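Local coordinates for structural protein ORF273 (Acidianus two-tailed virus, PDB 4ART), which is a heat- and acid-stable structural protein of an archaeal virus particle, with a new fold and a precise role that remains to be assigned, at residues D86-V91 against L137-H142; K118-K123 against R170-V175; Q248-W253 against I261-L266; G125-N130 against P183-A188. One frame throughout, in Å; residues are numbered along the deposited sequence.

Contact 1: residues D86-V91 against L137-H142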
loop_
_atom_site.group_PDB
_atom_site.type_symbol
_atom_site.label_atom_id
_atom_site.label_comp_id
_atom_site.label_asym_id
_atom_site.label_seq_id
_atom_site.Cartn_x
_atom_site.Cartn_y
_atom_site.Cartn_z
ATOM N N ASP A 86 -6.826 -8.358 26.402
ATOM C CA ASP A 86 -5.757 -7.539 26.991
ATOM C C ASP A 86 -5.144 -6.509 26.037
ATOM O O ASP A 86 -4.395 -5.644 26.482
ATOM C CB ASP A 86 -4.671 -8.469 27.574
ATOM C CG ASP A 86 -5.122 -9.294 28.766
ATOM O OD1 ASP A 86 -5.884 -8.758 29.612
ATOM O OD2 ASP A 86 -4.691 -10.453 28.877
ATOM N N ILE A 87 -5.425 -6.620 24.723
ATOM C CA ILE A 87 -4.894 -5.702 23.709
ATOM C C ILE A 87 -5.514 -4.317 23.879
ATOM O O ILE A 87 -6.740 -4.172 23.818
ATOM C CB ILE A 87 -5.056 -6.265 22.272
ATOM C CG1 ILE A 87 -4.297 -7.592 22.125
ATOM C CG2 ILE A 87 -4.590 -5.221 21.213
ATOM C CD1 ILE A 87 -4.716 -8.444 20.977
ATOM N N TYR A 88 -4.662 -3.308 24.080
ATOM C CA TYR A 88 -5.052 -1.915 24.299
ATOM C C TYR A 88 -4.750 -1.027 23.068
ATOM O O TYR A 88 -5.509 -0.097 22.765
ATOM C CB TYR A 88 -4.299 -1.390 25.526
ATOM C CG TYR A 88 -4.648 0.015 25.956
ATOM C CD1 TYR A 88 -5.967 0.381 26.201
ATOM C CD2 TYR A 88 -3.652 0.959 26.200
ATOM C CE1 TYR A 88 -6.289 1.655 26.672
ATOM C CE2 TYR A 88 -3.965 2.240 26.675
ATOM C CZ TYR A 88 -5.284 2.579 26.908
ATOM O OH TYR A 88 -5.607 3.827 27.366
ATOM N N ALA A 89 -3.634 -1.307 22.379
ATOM C CA ALA A 89 -3.197 -0.563 21.197
ATOM C C ALA A 89 -2.592 -1.491 20.173
ATOM O O ALA A 89 -1.919 -2.469 20.530
ATOM C CB ALA A 89 -2.189 0.522 21.584
ATOM N N PHE A 90 -2.848 -1.192 18.892
ATOM C CA PHE A 90 -2.301 -1.922 17.743
ATOM C C PHE A 90 -1.266 -1.004 17.094
ATOM O O PHE A 90 -1.537 0.166 16.893
ATOM C CB PHE A 90 -3.416 -2.292 16.757
ATOM C CG PHE A 90 -2.946 -2.953 15.486
ATOM C CD1 PHE A 90 -2.466 -4.256 15.496
ATOM C CD2 PHE A 90 -2.995 -2.278 14.276
ATOM C CE1 PHE A 90 -2.039 -4.870 14.315
ATOM C CE2 PHE A 90 -2.568 -2.886 13.100
ATOM C CZ PHE A 90 -2.113 -4.190 13.114
ATOM N N VAL A 91 -0.065 -1.523 16.831
ATOM C CA VAL A 91 1.034 -0.744 16.268
ATOM C C VAL A 91 1.374 -1.271 14.874
ATOM O O VAL A 91 1.612 -2.454 14.708
ATOM C CB VAL A 91 2.297 -0.756 17.179
ATOM C CG1 VAL A 91 3.369 0.200 16.662
ATOM C CG2 VAL A 91 1.958 -0.454 18.624
ATOM N N LEU A 137 -9.567 -2.535 22.519
ATOM C CA LEU A 137 -8.604 -1.759 21.763
ATOM C C LEU A 137 -9.038 -0.293 21.758
ATOM O O LEU A 137 -10.158 0.024 21.357
ATOM C CB LEU A 137 -8.605 -2.328 20.352
ATOM C CG LEU A 137 -7.487 -1.966 19.430
ATOM C CD1 LEU A 137 -6.157 -2.283 19.991
ATOM C CD2 LEU A 137 -7.601 -2.760 18.231
ATOM N N LYS A 138 -8.169 0.598 22.233
ATOM C CA LYS A 138 -8.495 2.028 22.270
ATOM C C LYS A 138 -7.719 2.797 21.192
ATOM O O LYS A 138 -8.258 3.726 20.590
ATOM C CB LYS A 138 -8.210 2.607 23.658
ATOM C CG LYS A 138 -8.748 4.030 23.873
ATOM C CD LYS A 138 -8.506 4.500 25.288
ATOM C CE LYS A 138 -8.877 5.940 25.525
ATOM N NZ LYS A 138 -10.336 6.096 25.767
ATOM N N TYR A 139 -6.456 2.406 20.944
ATOM C CA TYR A 139 -5.592 3.139 20.032
ATOM C C TYR A 139 -5.028 2.394 18.868
ATOM O O TYR A 139 -4.719 1.205 18.949
ATOM C CB TYR A 139 -4.421 3.769 20.807
ATOM C CG TYR A 139 -4.833 4.802 21.841
ATOM C CD1 TYR A 139 -5.103 6.111 21.473
ATOM C CD2 TYR A 139 -4.875 4.482 23.198
ATOM C CE1 TYR A 139 -5.437 7.077 22.427
ATOM C CE2 TYR A 139 -5.218 5.434 24.162
ATOM C CZ TYR A 139 -5.504 6.732 23.770
ATOM O OH TYR A 139 -5.857 7.697 24.693
ATOM N N TYR A 140 -4.879 3.132 17.769
ATOM C CA TYR A 140 -4.192 2.668 16.588
ATOM C C TYR A 140 -2.923 3.518 16.496
ATOM O O TYR A 140 -2.995 4.746 16.523
ATOM C CB TYR A 140 -5.042 2.771 15.299
ATOM C CG TYR A 140 -4.181 2.568 14.060
ATOM C CD1 TYR A 140 -3.837 1.300 13.628
ATOM C CD2 TYR A 140 -3.618 3.655 13.391
ATOM C CE1 TYR A 140 -2.981 1.114 12.536
ATOM C CE2 TYR A 140 -2.745 3.483 12.322
ATOM C CZ TYR A 140 -2.441 2.214 11.884
ATOM O OH TYR A 140 -1.620 2.105 10.784
ATOM N N ILE A 141 -1.762 2.858 16.416
ATOM C CA ILE A 141 -0.477 3.577 16.376
ATOM C C ILE A 141 0.265 3.289 15.077
ATOM O O ILE A 141 0.466 2.137 14.710
ATOM C CB ILE A 141 0.403 3.274 17.633
ATOM C CG1 ILE A 141 -0.373 3.543 18.935
ATOM C CG2 ILE A 141 1.721 4.033 17.587
ATOM C CD1 ILE A 141 0.397 3.199 20.254
ATOM N N HIS A 142 0.669 4.349 14.396
ATOM C CA HIS A 142 1.457 4.248 13.186
ATOM C C HIS A 142 2.817 4.820 13.474
ATOM O O HIS A 142 2.919 6.008 13.791
ATOM C CB HIS A 142 0.782 4.978 12.012
ATOM C CG HIS A 142 1.474 4.742 10.683
ATOM N ND1 HIS A 142 1.314 5.615 9.641
ATOM C CD2 HIS A 142 2.260 3.710 10.252
ATOM C CE1 HIS A 142 2.026 5.128 8.627
ATOM N NE2 HIS A 142 2.617 3.990 8.940
HETATM O O HOH W 1 -6.240 7.020 27.166
#

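Contact 2: residues K118-K123 against R170-V175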
loop_
_atom_site.group_PDB
_atom_site.type_symbol
_atom_site.label_atom_id
_atom_site.label_comp_id
_atom_site.label_asym_id
_atom_site.label_seq_id
_atom_site.Cartn_x
_atom_site.Cartn_y
_atom_site.Cartn_z
ATOM N N LYS A 118 -12.909 -3.020 11.428
ATOM C CA LYS A 118 -12.810 -4.242 12.236
ATOM C C LYS A 118 -12.761 -3.868 13.727
ATOM O O LYS A 118 -13.536 -4.395 14.522
ATOM C CB LYS A 118 -11.557 -5.050 11.841
ATOM C CG LYS A 118 -11.230 -6.229 12.762
ATOM C CD LYS A 118 -10.030 -7.035 12.270
ATOM C CE LYS A 118 -8.693 -6.495 12.666
ATOM N NZ LYS A 118 -7.600 -7.175 11.921
ATOM N N PHE A 119 -11.863 -2.955 14.085
ATOM C CA PHE A 119 -11.675 -2.470 15.450
ATOM C C PHE A 119 -12.963 -1.829 16.005
ATOM O O PHE A 119 -13.333 -2.153 17.123
ATOM C CB PHE A 119 -10.464 -1.515 15.533
ATOM C CG PHE A 119 -9.101 -2.096 15.134
ATOM C CD1 PHE A 119 -8.856 -3.459 15.204
ATOM C CD2 PHE A 119 -8.044 -1.261 14.756
ATOM C CE1 PHE A 119 -7.579 -3.984 14.882
ATOM C CE2 PHE A 119 -6.771 -1.799 14.429
ATOM C CZ PHE A 119 -6.556 -3.149 14.492
ATOM N N TYR A 120 -13.677 -0.994 15.212
ATOM C CA TYR A 120 -14.943 -0.374 15.657
ATOM C C TYR A 120 -16.006 -1.433 15.872
ATOM O O TYR A 120 -16.645 -1.437 16.927
ATOM C CB TYR A 120 -15.468 0.719 14.682
ATOM C CG TYR A 120 -16.886 1.164 15.025
ATOM C CD1 TYR A 120 -17.116 2.153 15.981
ATOM C CD2 TYR A 120 -17.998 0.546 14.445
ATOM C CE1 TYR A 120 -18.414 2.504 16.363
ATOM C CE2 TYR A 120 -19.300 0.913 14.793
ATOM C CZ TYR A 120 -19.505 1.892 15.754
ATOM O OH TYR A 120 -20.793 2.228 16.110
ATOM N N LEU A 121 -16.228 -2.319 14.862
ATOM C CA LEU A 121 -17.230 -3.374 14.952
ATOM C C LEU A 121 -17.081 -4.219 16.208
ATOM O O LEU A 121 -18.052 -4.419 16.931
ATOM C CB LEU A 121 -17.237 -4.256 13.703
ATOM C CG LEU A 121 -17.827 -3.645 12.420
ATOM C CD1 LEU A 121 -17.504 -4.505 11.239
ATOM C CD2 LEU A 121 -19.337 -3.427 12.512
ATOM N N GLU A 122 -15.858 -4.662 16.493
ATOM C CA GLU A 122 -15.546 -5.503 17.654
ATOM C C GLU A 122 -15.674 -4.789 18.982
ATOM O O GLU A 122 -16.102 -5.402 19.968
ATOM C CB GLU A 122 -14.173 -6.143 17.504
ATOM C CG GLU A 122 -14.229 -7.183 16.421
ATOM C CD GLU A 122 -12.954 -7.839 15.939
ATOM O OE1 GLU A 122 -11.845 -7.504 16.418
ATOM O OE2 GLU A 122 -13.088 -8.759 15.107
ATOM N N LYS A 123 -15.317 -3.502 19.006
ATOM C CA LYS A 123 -15.421 -2.666 20.201
ATOM C C LYS A 123 -16.896 -2.421 20.505
ATOM O O LYS A 123 -17.245 -2.354 21.666
ATOM C CB LYS A 123 -14.638 -1.339 20.041
ATOM C CG LYS A 123 -14.151 -0.762 21.350
ATOM C CD LYS A 123 -13.510 0.607 21.213
ATOM C CE LYS A 123 -13.138 1.116 22.578
ATOM N NZ LYS A 123 -12.268 2.320 22.525
ATOM N N ARG A 170 -17.551 8.233 9.652
ATOM C CA ARG A 170 -19.008 8.010 9.692
ATOM C C ARG A 170 -19.334 6.526 9.819
ATOM O O ARG A 170 -20.472 6.110 9.557
ATOM C CB ARG A 170 -19.762 8.661 8.508
ATOM C CG ARG A 170 -19.649 10.193 8.413
ATOM C CD ARG A 170 -20.476 10.758 7.267
ATOM N NE ARG A 170 -21.920 10.547 7.453
ATOM C CZ ARG A 170 -22.648 9.633 6.809
ATOM N NH1 ARG A 170 -22.081 8.828 5.913
ATOM N NH2 ARG A 170 -23.946 9.518 7.055
ATOM N N ILE A 171 -18.347 5.740 10.274
ATOM C CA ILE A 171 -18.514 4.307 10.476
ATOM C C ILE A 171 -19.729 3.975 11.365
ATOM O O ILE A 171 -20.497 3.110 10.949
ATOM C CB ILE A 171 -17.193 3.587 10.851
ATOM C CG1 ILE A 171 -16.266 3.489 9.627
ATOM C CG2 ILE A 171 -17.458 2.199 11.429
ATOM C CD1 ILE A 171 -14.809 3.163 9.908
ATOM N N PRO A 172 -19.977 4.628 12.538
ATOM C CA PRO A 172 -21.143 4.247 13.361
ATOM C C PRO A 172 -22.490 4.365 12.660
ATOM O O PRO A 172 -23.316 3.457 12.800
ATOM C CB PRO A 172 -21.044 5.188 14.566
ATOM C CG PRO A 172 -19.591 5.505 14.653
ATOM C CD PRO A 172 -19.193 5.667 13.225
ATOM N N GLN A 173 -22.701 5.475 11.899
ATOM C CA GLN A 173 -23.928 5.745 11.126
ATOM C C GLN A 173 -24.131 4.707 10.025
ATOM O O GLN A 173 -25.258 4.266 9.822
ATOM C CB GLN A 173 -23.894 7.144 10.483
ATOM C CG GLN A 173 -23.764 8.278 11.466
ATOM C CD GLN A 173 -22.347 8.764 11.631
ATOM O OE1 GLN A 173 -21.419 8.000 11.939
ATOM N NE2 GLN A 173 -22.185 10.090 11.584
ATOM N N ILE A 174 -23.051 4.345 9.296
ATOM C CA ILE A 174 -23.109 3.348 8.198
ATOM C C ILE A 174 -23.398 1.933 8.731
ATOM O O ILE A 174 -24.191 1.216 8.119
ATOM C CB ILE A 174 -21.878 3.432 7.234
ATOM C CG1 ILE A 174 -21.735 4.869 6.640
ATOM C CG2 ILE A 174 -21.962 2.378 6.126
ATOM C CD1 ILE A 174 -20.342 5.238 5.958
ATOM N N VAL A 175 -22.780 1.559 9.894
ATOM C CA VAL A 175 -22.966 0.274 10.592
ATOM C C VAL A 175 -24.407 0.222 11.082
ATOM O O VAL A 175 -25.042 -0.799 10.917
ATOM C CB VAL A 175 -21.919 0.050 11.737
ATOM C CG1 VAL A 175 -22.309 -1.096 12.651
ATOM C CG2 VAL A 175 -20.529 -0.198 11.167
HETATM O O HOH W 2 -23.183 1.587 15.015
#

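Contact 3: residues Q248-W253 against I261-L266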
loop_
_atom_site.group_PDB
_atom_site.type_symbol
_atom_site.label_atom_id
_atom_site.label_comp_id
_atom_site.label_asym_id
_atom_site.label_seq_id
_atom_site.Cartn_x
_atom_site.Cartn_y
_atom_site.Cartn_z
ATOM N N GLN A 248 1.264 13.106 18.148
ATOM C CA GLN A 248 2.474 12.841 17.375
ATOM C C GLN A 248 3.760 13.057 18.163
ATOM O O GLN A 248 3.966 14.140 18.723
ATOM C CB GLN A 248 2.426 13.706 16.110
ATOM C CG GLN A 248 3.507 13.415 15.080
ATOM C CD GLN A 248 3.229 14.203 13.819
ATOM O OE1 GLN A 248 3.963 15.130 13.495
ATOM N NE2 GLN A 248 2.142 13.867 13.087
ATOM N N VAL A 249 4.611 12.002 18.251
ATOM C CA VAL A 249 5.898 12.077 18.993
ATOM C C VAL A 249 7.043 11.694 18.060
ATOM O O VAL A 249 6.944 10.677 17.366
ATOM C CB VAL A 249 5.926 11.291 20.344
ATOM C CG1 VAL A 249 7.226 11.509 21.106
ATOM C CG2 VAL A 249 4.739 11.646 21.217
ATOM N N CYS A 250 8.115 12.524 18.033
ATOM C CA CYS A 250 9.256 12.351 17.142
ATOM C C CYS A 250 10.588 12.210 17.848
ATOM O O CYS A 250 10.747 12.638 18.985
ATOM C CB CYS A 250 9.292 13.412 16.045
ATOM S SG CYS A 250 7.763 13.551 15.100
ATOM N N TYR A 251 11.515 11.502 17.196
ATOM C CA TYR A 251 12.830 11.149 17.720
ATOM C C TYR A 251 13.874 11.117 16.611
ATOM O O TYR A 251 13.549 10.841 15.451
ATOM C CB TYR A 251 12.792 9.737 18.332
ATOM C CG TYR A 251 11.672 9.469 19.314
ATOM C CD1 TYR A 251 10.414 9.041 18.874
ATOM C CD2 TYR A 251 11.883 9.578 20.688
ATOM C CE1 TYR A 251 9.400 8.736 19.778
ATOM C CE2 TYR A 251 10.862 9.322 21.598
ATOM C CZ TYR A 251 9.637 8.859 21.139
ATOM O OH TYR A 251 8.659 8.565 22.052
ATOM N N GLU A 252 15.131 11.413 16.970
ATOM C CA GLU A 252 16.256 11.341 16.042
ATOM C C GLU A 252 17.215 10.278 16.544
ATOM O O GLU A 252 17.418 10.172 17.756
ATOM C CB GLU A 252 16.952 12.694 15.869
ATOM C CG GLU A 252 17.536 13.273 17.145
ATOM C CD GLU A 252 18.435 14.481 16.976
ATOM O OE1 GLU A 252 18.702 14.883 15.819
ATOM O OE2 GLU A 252 18.884 15.020 18.014
ATOM N N TRP A 253 17.759 9.462 15.630
ATOM C CA TRP A 253 18.733 8.433 15.976
ATOM C C TRP A 253 20.080 9.114 16.094
ATOM O O TRP A 253 20.568 9.694 15.117
ATOM C CB TRP A 253 18.782 7.338 14.918
ATOM C CG TRP A 253 19.626 6.165 15.314
ATOM C CD1 TRP A 253 20.901 5.896 14.909
ATOM C CD2 TRP A 253 19.258 5.114 16.216
ATOM N NE1 TRP A 253 21.340 4.722 15.478
ATOM C CE2 TRP A 253 20.355 4.224 16.291
ATOM C CE3 TRP A 253 18.106 4.837 16.974
ATOM C CZ2 TRP A 253 20.330 3.073 17.088
ATOM C CZ3 TRP A 253 18.086 3.705 17.773
ATOM C CH2 TRP A 253 19.189 2.837 17.828
ATOM N N ILE A 261 12.808 14.763 19.781
ATOM C CA ILE A 261 12.968 15.930 18.927
ATOM C C ILE A 261 11.564 16.489 18.614
ATOM O O ILE A 261 10.596 15.718 18.583
ATOM C CB ILE A 261 13.838 15.620 17.648
ATOM C CG1 ILE A 261 14.361 16.920 16.977
ATOM C CG2 ILE A 261 13.147 14.693 16.661
ATOM C CD1 ILE A 261 15.161 16.734 15.616
ATOM N N ASP A 262 11.451 17.812 18.412
ATOM C CA ASP A 262 10.191 18.416 18.003
ATOM C C ASP A 262 9.873 17.915 16.580
ATOM O O ASP A 262 10.752 17.918 15.721
ATOM C CB ASP A 262 10.262 19.939 18.005
ATOM C CG ASP A 262 8.895 20.535 17.740
ATOM O OD1 ASP A 262 8.013 20.384 18.605
ATOM O OD2 ASP A 262 8.654 20.986 16.597
ATOM N N CYS A 263 8.623 17.492 16.344
ATOM C CA CYS A 263 8.164 16.968 15.061
ATOM C C CYS A 263 8.226 17.991 13.989
ATOM O O CYS A 263 8.481 17.646 12.835
ATOM C CB CYS A 263 6.761 16.391 15.172
ATOM S SG CYS A 263 6.665 14.907 16.182
ATOM N N LEU A 264 7.920 19.235 14.348
ATOM C CA LEU A 264 7.964 20.304 13.359
ATOM C C LEU A 264 9.396 20.682 13.018
ATOM O O LEU A 264 9.666 21.005 11.862
ATOM C CB LEU A 264 7.052 21.479 13.732
ATOM C CG LEU A 264 5.584 21.059 13.946
ATOM C CD1 LEU A 264 4.794 22.160 14.577
ATOM C CD2 LEU A 264 4.933 20.586 12.638
ATOM N N LYS A 265 10.338 20.483 13.966
ATOM C CA LYS A 265 11.764 20.683 13.694
ATOM C C LYS A 265 12.199 19.585 12.700
ATOM O O LYS A 265 12.943 19.865 11.761
ATOM C CB LYS A 265 12.586 20.620 15.000
ATOM C CG LYS A 265 14.091 20.869 14.841
ATOM C CD LYS A 265 14.457 22.360 14.859
ATOM C CE LYS A 265 15.921 22.600 14.567
ATOM N NZ LYS A 265 16.302 24.023 14.784
ATOM N N LEU A 266 11.659 18.362 12.875
ATOM C CA LEU A 266 11.907 17.186 12.047
ATOM C C LEU A 266 11.664 17.390 10.550
ATOM O O LEU A 266 12.502 16.975 9.754
ATOM C CB LEU A 266 11.080 15.995 12.563
ATOM C CG LEU A 266 11.427 14.645 11.997
ATOM C CD1 LEU A 266 12.863 14.359 12.197
ATOM C CD2 LEU A 266 10.603 13.567 12.631
HETATM O O HOH W 3 8.456 14.962 19.849
#

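Contact 4: residues G125-N130 against P183-A188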
loop_
_atom_site.group_PDB
_atom_site.type_symbol
_atom_site.label_atom_id
_atom_site.label_comp_id
_atom_site.label_asym_id
_atom_site.label_seq_id
_atom_site.Cartn_x
_atom_site.Cartn_y
_atom_site.Cartn_z
ATOM N N GLY A 125 -19.315 -4.557 19.980
ATOM C CA GLY A 125 -19.933 -5.831 20.323
ATOM C C GLY A 125 -20.215 -6.765 19.162
ATOM O O GLY A 125 -20.657 -7.893 19.388
ATOM N N PHE A 126 -20.023 -6.299 17.915
ATOM C CA PHE A 126 -20.227 -7.160 16.750
ATOM C C PHE A 126 -19.052 -8.163 16.636
ATOM O O PHE A 126 -17.953 -7.911 17.144
ATOM C CB PHE A 126 -20.358 -6.328 15.455
ATOM C CG PHE A 126 -21.616 -5.497 15.349
ATOM C CD1 PHE A 126 -21.656 -4.197 15.836
ATOM C CD2 PHE A 126 -22.761 -6.016 14.763
ATOM C CE1 PHE A 126 -22.836 -3.429 15.738
ATOM C CE2 PHE A 126 -23.930 -5.243 14.636
ATOM C CZ PHE A 126 -23.963 -3.953 15.121
ATOM N N ARG A 127 -19.319 -9.329 16.044
ATOM C CA ARG A 127 -18.337 -10.394 15.784
ATOM C C ARG A 127 -18.283 -10.608 14.268
ATOM O O ARG A 127 -19.336 -10.684 13.647
ATOM C CB ARG A 127 -18.710 -11.711 16.519
ATOM C CG ARG A 127 -18.156 -11.769 17.947
ATOM C CD ARG A 127 -18.330 -13.137 18.603
ATOM N NE ARG A 127 -17.453 -13.316 19.772
ATOM C CZ ARG A 127 -17.773 -12.988 21.026
ATOM N NH1 ARG A 127 -18.958 -12.457 21.302
ATOM N NH2 ARG A 127 -16.905 -13.185 22.011
ATOM N N ILE A 128 -17.077 -10.626 13.670
ATOM C CA ILE A 128 -16.895 -10.825 12.232
ATOM C C ILE A 128 -16.620 -12.310 12.034
ATOM O O ILE A 128 -15.580 -12.826 12.475
ATOM C CB ILE A 128 -15.798 -9.870 11.609
ATOM C CG1 ILE A 128 -16.106 -8.392 11.899
ATOM C CG2 ILE A 128 -15.624 -10.088 10.102
ATOM C CD1 ILE A 128 -14.942 -7.482 11.882
ATOM N N ALA A 129 -17.625 -13.011 11.461
ATOM C CA ALA A 129 -17.605 -14.448 11.198
ATOM C C ALA A 129 -16.973 -15.239 12.373
ATOM O O ALA A 129 -17.351 -14.989 13.522
ATOM C CB ALA A 129 -16.918 -14.737 9.871
ATOM N N ASN A 130 -15.990 -16.116 12.121
ATOM C CA ASN A 130 -15.384 -16.872 13.219
ATOM C C ASN A 130 -14.072 -16.298 13.759
ATOM O O ASN A 130 -13.381 -16.972 14.533
ATOM C CB ASN A 130 -15.321 -18.387 12.940
ATOM C CG ASN A 130 -16.687 -19.022 12.837
ATOM O OD1 ASN A 130 -17.299 -19.464 13.830
ATOM N ND2 ASN A 130 -17.232 -19.031 11.627
ATOM N N PRO A 183 -25.706 -5.660 18.508
ATOM C CA PRO A 183 -24.538 -6.430 18.053
ATOM C C PRO A 183 -24.853 -7.921 17.926
ATOM O O PRO A 183 -25.624 -8.472 18.725
ATOM C CB PRO A 183 -23.505 -6.177 19.147
ATOM C CG PRO A 183 -24.062 -5.044 19.976
ATOM C CD PRO A 183 -25.526 -5.218 19.900
ATOM N N ARG A 184 -24.244 -8.560 16.909
ATOM C CA ARG A 184 -24.342 -9.936 16.436
ATOM C C ARG A 184 -23.092 -10.284 15.594
ATOM O O ARG A 184 -22.244 -9.427 15.347
ATOM C CB ARG A 184 -25.616 -10.103 15.562
ATOM C CG ARG A 184 -25.751 -9.129 14.372
ATOM C CD ARG A 184 -26.748 -9.664 13.363
ATOM N NE ARG A 184 -27.007 -8.720 12.279
ATOM C CZ ARG A 184 -26.562 -8.847 11.033
ATOM N NH1 ARG A 184 -25.797 -9.872 10.696
ATOM N NH2 ARG A 184 -26.863 -7.938 10.119
ATOM N N THR A 185 -23.004 -11.547 15.147
ATOM C CA THR A 185 -21.950 -11.999 14.257
ATOM C C THR A 185 -22.380 -11.584 12.852
ATOM O O THR A 185 -23.501 -11.890 12.441
ATOM C CB THR A 185 -21.744 -13.520 14.356
ATOM O OG1 THR A 185 -21.590 -13.891 15.727
ATOM C CG2 THR A 185 -20.534 -13.995 13.539
ATOM N N ILE A 186 -21.505 -10.901 12.126
ATOM C CA ILE A 186 -21.770 -10.496 10.741
ATOM C C ILE A 186 -20.983 -11.397 9.782
ATOM O O ILE A 186 -19.971 -11.983 10.177
ATOM C CB ILE A 186 -21.483 -8.979 10.527
ATOM C CG1 ILE A 186 -19.979 -8.641 10.623
ATOM C CG2 ILE A 186 -22.312 -8.145 11.495
ATOM C CD1 ILE A 186 -19.537 -7.478 9.807
ATOM N N THR A 187 -21.431 -11.504 8.533
ATOM C CA THR A 187 -20.724 -12.300 7.527
ATOM C C THR A 187 -19.579 -11.446 6.940
ATOM O O THR A 187 -19.559 -10.217 7.122
ATOM C CB THR A 187 -21.676 -12.721 6.386
ATOM O OG1 THR A 187 -22.113 -11.543 5.716
ATOM C CG2 THR A 187 -22.882 -13.539 6.865
ATOM N N ALA A 188 -18.670 -12.092 6.178
ATOM C CA ALA A 188 -17.584 -11.420 5.457
ATOM C C ALA A 188 -18.199 -10.482 4.401
ATOM O O ALA A 188 -17.701 -9.376 4.188
ATOM C CB ALA A 188 -16.687 -12.449 4.788
#

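Contact 1: residues D86-V91 against L137-H142
Tyr88 O is gripped by two backbone donors: Lys138 N, just before strand 139-146, at 2.8 Å and from above the carbonyl plane, and Tyr139 N, at the start of that strand, at 3.2 Å and in the plane. This fork opens a parallel strand pairing. Beyond it Phe90 N donates to Tyr139 O at 3.0 Å, and Ile141 N meets Phe90 O at 2.7 Å, almost along the C=O axis. Tyr88 and Ala89 both face Ile61 of strand 58-62, on the far side of strand 87-96 from 139-146, a classic beta bulge. With CG anti to the backbone N (chi1 -176°), the Tyr88 ring runs alongside that of Tyr139, whose edge meets its face in an offset edge-to-face pair, planes at 85° and centroids 5.8 Å apart. A water bridges the two hydroxyls, 2.6 Å from Tyr139 OH and more loosely placed at Tyr88 OH. On the opposite face of the sheet from Ala89 and Ile141, Phe90 CD2 touches Tyr140 CD1 edge to edge at 3.7 Å. Strands 58-62 and 154-161 flank the pair. Helix 23-44 covers Val91, Tyr139 and Ile141, while Phe119 of helix 113-123 packs edge-to-face with Phe90.

Contact 2: residues K118-K123 against R170-V175
An oblique helix-helix packing joins helices 113-123 and 171-179. The local axes of 118-123 and 171-175 cross at -65° and pass 11.0 Å apart, so side chains, not backbones, bridge the gap. Tyr120 is the main one: CG stands anti to the backbone N (chi1 170°), which sends the ring across to the first turn of the partner helix. Ile171 slides past it in the opposite direction, its CG2 3.5 Å from Tyr120 CD2. Pro172 crosses the ring obliquely, with CG 3.6 Å from Tyr120 CE1, whereas Val175 comes tip to tip, its CG2 4.0 Å from Tyr120 CE2. Leu121, one residue on, crosses the same valine obliquely and brings CD2 to 3.7 Å from Val175 CG2. Outside the pair, Val198 of helix 188-201 packs on Ile171 and Phe191 on Leu121, and Ala166 touches Tyr120. The phenol oxygen ends beside the proline: Tyr120 OH is 2.7 Å from a water in the ring plane, and that water donates to Pro172 O at 2.9 Å.

Contact 3: residues Q248-W253 against I261-L266
A disulfide ties strand 247-253 of the mixed sheet to the short C-terminal helix 263-266, just beyond the hairpin formed with strand 258-261. Cys250 SG and Cys263 SG are 2.1 Å apart with chi3 at 106°, and both sulfurs lie anti to their carbonyl carbons. Leu266 reaches back from the helix to rest CD2 3.7 Å from Cys250 CB. Gln248 OE1 sits 3.5 Å from Cys263 CB, while Gln248 NE2 bonds to Asn158. Ile261 CG2 lies against the strand backbone, 3.6 Å from Tyr251 N. Ile261 N donates to Cys250 O at 3.1 Å, from 45° out of the carbonyl plane. A water accepts from Cys250 N and donates to Ile261 O at 2.6 Å. Asp262 caps the helix: OD2 takes Lys265 N through its anti lone pair at 3.2 Å, and Leu264 N weakly. The one direct backbone bond is thus made before the helix; the S-S bond, with Leu266, ties the helix itself to the strand, a covalent cross-link consistent with the thermostability of the protein.

Contact 4: residues G125-N130 against P183-A188
A small two-stranded parallel sheet, separate from the main one, joins 127-128 to 185-186. Its tight part is the backbone and the face bearing Ile128 and Ile186. Arg127 N donates to Arg184 O at 3.0 Å from 42° above the carbonyl plane, whereas Ile186 N to Arg127 O (2.7 Å) and Ala129 N to Ile186 O (2.9 Å) run nearly along their C=O axes. Pro183 CA sits over the centre of the Phe126 ring, a CH-pi contact 3.7 Å from the centroid. Ile128 CG1 lies 4.1 Å from Ile186 CG1, the two side chains side by side, and Leu121 and Phe191 close over them. On the other, exposed face Thr185 CG2 still packs 3.3 Å from Ala129 O; the loose part is Arg127 beyond CB, which leads away, whereas the Arg184 guanidinium lies over Ile186 CG2 and is paired with Glu190. Main-chain bonds and apolar contacts therefore hold the strands together, with Arg127 and Thr185 exposed on one face and Phe228 of the second subunit packing on Ile128 on the other.

Contacts 2 and 4 form one cluster, their centres 11 Å apart: helix 113-123 leads into strand 127-128 and helix 171-179 into 185-186, so each chain segment of contact 2 is followed by its counterpart in contact 4. Leu121 O is 2.9 Å from Phe126 N, a probable hydrogen bond, and Leu121 CD1 meets Ile186 CD1 at 3.9 Å. Contact 1 touches contact 2 through Phe119, whose CD1 is 3.4 Å from Leu137 CD2. Contact 3 shares the main sheet with contact 1, yet nearest atoms stay about 7 Å apart; its centre lies about 40 Å from that of contact 4, across the chain's centre. Glycerol, probably from crystallisation, lies about 4 Å from the Ile128 side chain and weakly hydrogen-bonds Glu122 of contact 2.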